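Local atomic coordinates of basic blue protein (Cucumis sativus, PDB entry 2CBP), a protein that binds a single type 1 copper ion and, as a member of the phytocyanin family, probably carries electrons. Residues A1-V5 and D28-N33. Sequence-based numbering, arbitrary orientation.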
loop_
_atom_site.group_PDB
_atom_site.type_symbol
_atom_site.label_atom_id
_atom_site.label_comp_id
_atom_site.label_asym_id
_atom_site.label_seq_id
_atom_site.Cartn_x
_atom_site.Cartn_y
_atom_site.Cartn_z
ATOM N N ALA A 1 -7.637 13.441 -6.328
ATOM C CA ALA A 1 -8.457 12.315 -6.762
ATOM C C ALA A 1 -8.214 11.120 -5.802
ATOM O O ALA A 1 -7.126 11.034 -5.245
ATOM C CB ALA A 1 -8.183 11.846 -8.174
ATOM N N VAL A 2 -9.243 10.311 -5.730
ATOM C CA VAL A 2 -9.212 9.096 -4.903
ATOM C C VAL A 2 -9.186 7.860 -5.794
ATOM O O VAL A 2 -9.904 7.753 -6.789
ATOM C CB VAL A 2 -10.442 9.053 -3.971
ATOM C CG1 VAL A 2 -10.459 7.824 -3.082
ATOM C CG2 VAL A 2 -10.580 10.344 -3.208
ATOM N N TYR A 3 -8.346 6.926 -5.404
ATOM C CA TYR A 3 -8.167 5.646 -6.065
ATOM C C TYR A 3 -8.422 4.534 -5.026
ATOM O O TYR A 3 -7.935 4.664 -3.902
ATOM C CB TYR A 3 -6.755 5.442 -6.637
ATOM C CG TYR A 3 -6.432 6.460 -7.716
ATOM C CD1 TYR A 3 -6.066 7.761 -7.388
ATOM C CD2 TYR A 3 -6.534 6.108 -9.059
ATOM C CE1 TYR A 3 -5.789 8.710 -8.360
ATOM C CE2 TYR A 3 -6.260 7.051 -10.056
ATOM C CZ TYR A 3 -5.888 8.343 -9.694
ATOM O OH TYR A 3 -5.617 9.279 -10.653
ATOM N N VAL A 4 -9.146 3.542 -5.484
ATOM C CA VAL A 4 -9.440 2.380 -4.626
ATOM C C VAL A 4 -8.425 1.294 -5.045
ATOM O O VAL A 4 -8.473 0.726 -6.146
ATOM C CB VAL A 4 -10.903 1.944 -4.717
ATOM C CG1 VAL A 4 -11.190 0.783 -3.753
ATOM C CG2 VAL A 4 -11.857 3.107 -4.509
ATOM N N VAL A 5 -7.495 1.080 -4.147
ATOM C CA VAL A 5 -6.443 0.069 -4.363
ATOM C C VAL A 5 -7.028 -1.312 -4.607
ATOM O O VAL A 5 -7.803 -1.841 -3.781
ATOM C CB VAL A 5 -5.493 0.070 -3.141
ATOM C CG1 VAL A 5 -4.433 -1.025 -3.302
ATOM C CG2 VAL A 5 -4.899 1.425 -2.884
ATOM N N ASP A 28 -3.209 13.214 -3.980
ATOM C CA ASP A 28 -4.181 12.155 -4.349
ATOM C C ASP A 28 -4.295 11.267 -3.086
ATOM O O ASP A 28 -3.418 11.271 -2.203
ATOM C CB ASP A 28 -3.789 11.392 -5.579
ATOM C CG ASP A 28 -4.049 12.050 -6.907
ATOM O OD1 ASP A 28 -4.685 13.158 -6.902
ATOM O OD2 ASP A 28 -3.688 11.545 -7.976
ATOM N N ILE A 29 -5.388 10.538 -3.017
ATOM C CA ILE A 29 -5.700 9.636 -1.922
ATOM C C ILE A 29 -5.843 8.188 -2.403
ATOM O O ILE A 29 -6.495 7.892 -3.400
ATOM C CB ILE A 29 -7.020 10.007 -1.225
ATOM C CG1 ILE A 29 -6.865 11.390 -0.622
ATOM C CG2 ILE A 29 -7.390 9.008 -0.142
ATOM C CD1 ILE A 29 -8.178 12.075 -0.246
ATOM N N LEU A 30 -5.204 7.306 -1.626
ATOM C CA LEU A 30 -5.283 5.872 -1.876
ATOM C C LEU A 30 -6.235 5.353 -0.764
ATOM O O LEU A 30 -6.010 5.689 0.404
ATOM C CB LEU A 30 -3.983 5.118 -1.799
ATOM C CG LEU A 30 -2.887 5.481 -2.792
ATOM C CD1 LEU A 30 -1.807 4.437 -2.731
ATOM C CD2 LEU A 30 -3.426 5.639 -4.178
ATOM N N LEU A 31 -7.221 4.631 -1.206
ATOM C CA LEU A 31 -8.224 4.036 -0.291
ATOM C C LEU A 31 -8.025 2.519 -0.269
ATOM O O LEU A 31 -8.138 1.849 -1.292
ATOM C CB LEU A 31 -9.614 4.423 -0.735
ATOM C CG LEU A 31 -10.767 4.146 0.227
ATOM C CD1 LEU A 31 -11.839 5.173 -0.034
ATOM C CD2 LEU A 31 -11.298 2.742 0.106
ATOM N N PHE A 32 -7.744 2.028 0.929
ATOM C CA PHE A 32 -7.473 0.622 1.198
ATOM C C PHE A 32 -8.615 -0.045 1.969
ATOM O O PHE A 32 -8.846 0.327 3.123
ATOM C CB PHE A 32 -6.178 0.486 2.038
ATOM C CG PHE A 32 -4.893 0.935 1.400
ATOM C CD1 PHE A 32 -4.522 2.267 1.389
ATOM C CD2 PHE A 32 -4.035 -0.014 0.819
ATOM C CE1 PHE A 32 -3.334 2.686 0.789
ATOM C CE2 PHE A 32 -2.830 0.378 0.226
ATOM C CZ PHE A 32 -2.491 1.736 0.226
ATOM N N ASN A 33 -9.219 -1.009 1.296
ATOM C CA ASN A 33 -10.320 -1.789 1.870
ATOM C C ASN A 33 -9.874 -3.231 2.156
ATOM O O ASN A 33 -9.429 -3.906 1.201
ATOM C CB ASN A 33 -11.524 -1.861 0.932
ATOM C CG ASN A 33 -12.242 -0.552 0.692
ATOM O OD1 ASN A 33 -12.532 0.203 1.625
ATOM N ND2 ASN A 33 -12.543 -0.332 -0.569
HETATM O O HOH W 1 -8.979 -0.831 -1.403
#
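Strands 2-4 and 29-33 run parallel, with A1 O and I29 N opening a ladder of four backbone hydrogen bonds that passes through Y3 N to I29 O and L31 N to Y3 O before V5 N to L31 O closes it. They are the parallel pair of a three-stranded mixed sheet in the phytocyanin fold, a blue-copper beta-sandwich, with 2-4 at the sheet's edge and 65-69 antiparallel beyond 29-33. At the start, the chain's amino terminus is tied down by a salt bridge, A1 N to D28 OD1 at 3.0 Å, the nitrogen meeting the oxygen from above the carboxylate plane. D28 OD2 faces the edge of the Y3 ring, 3.5 Å from CE1, and also accepts a hydrogen bond from R25 N. With an alanine here, the terminal ammonium would probably lose its countercharge and R25 N its acceptor. On the more exposed side, V2 CG2 lies alongside I29 CB at 4.1 Å, while V4 CG1, anti to its own N (chi1 -177°), makes van der Waals contact with N33 ND2 at 3.6 Å. The face with Y3 and L30 is the more buried: L30 CD2 packs against Y3 CB, and V5 also touches W11, W18 and I91. One water bridges V5 O, L31 O and N33 N past the ladder's end. F32, whose side chain is about 10 Å from the copper, offers a ring face to V5 CG2, which sits 3.9 Å from the ring centroid and 11° off its normal.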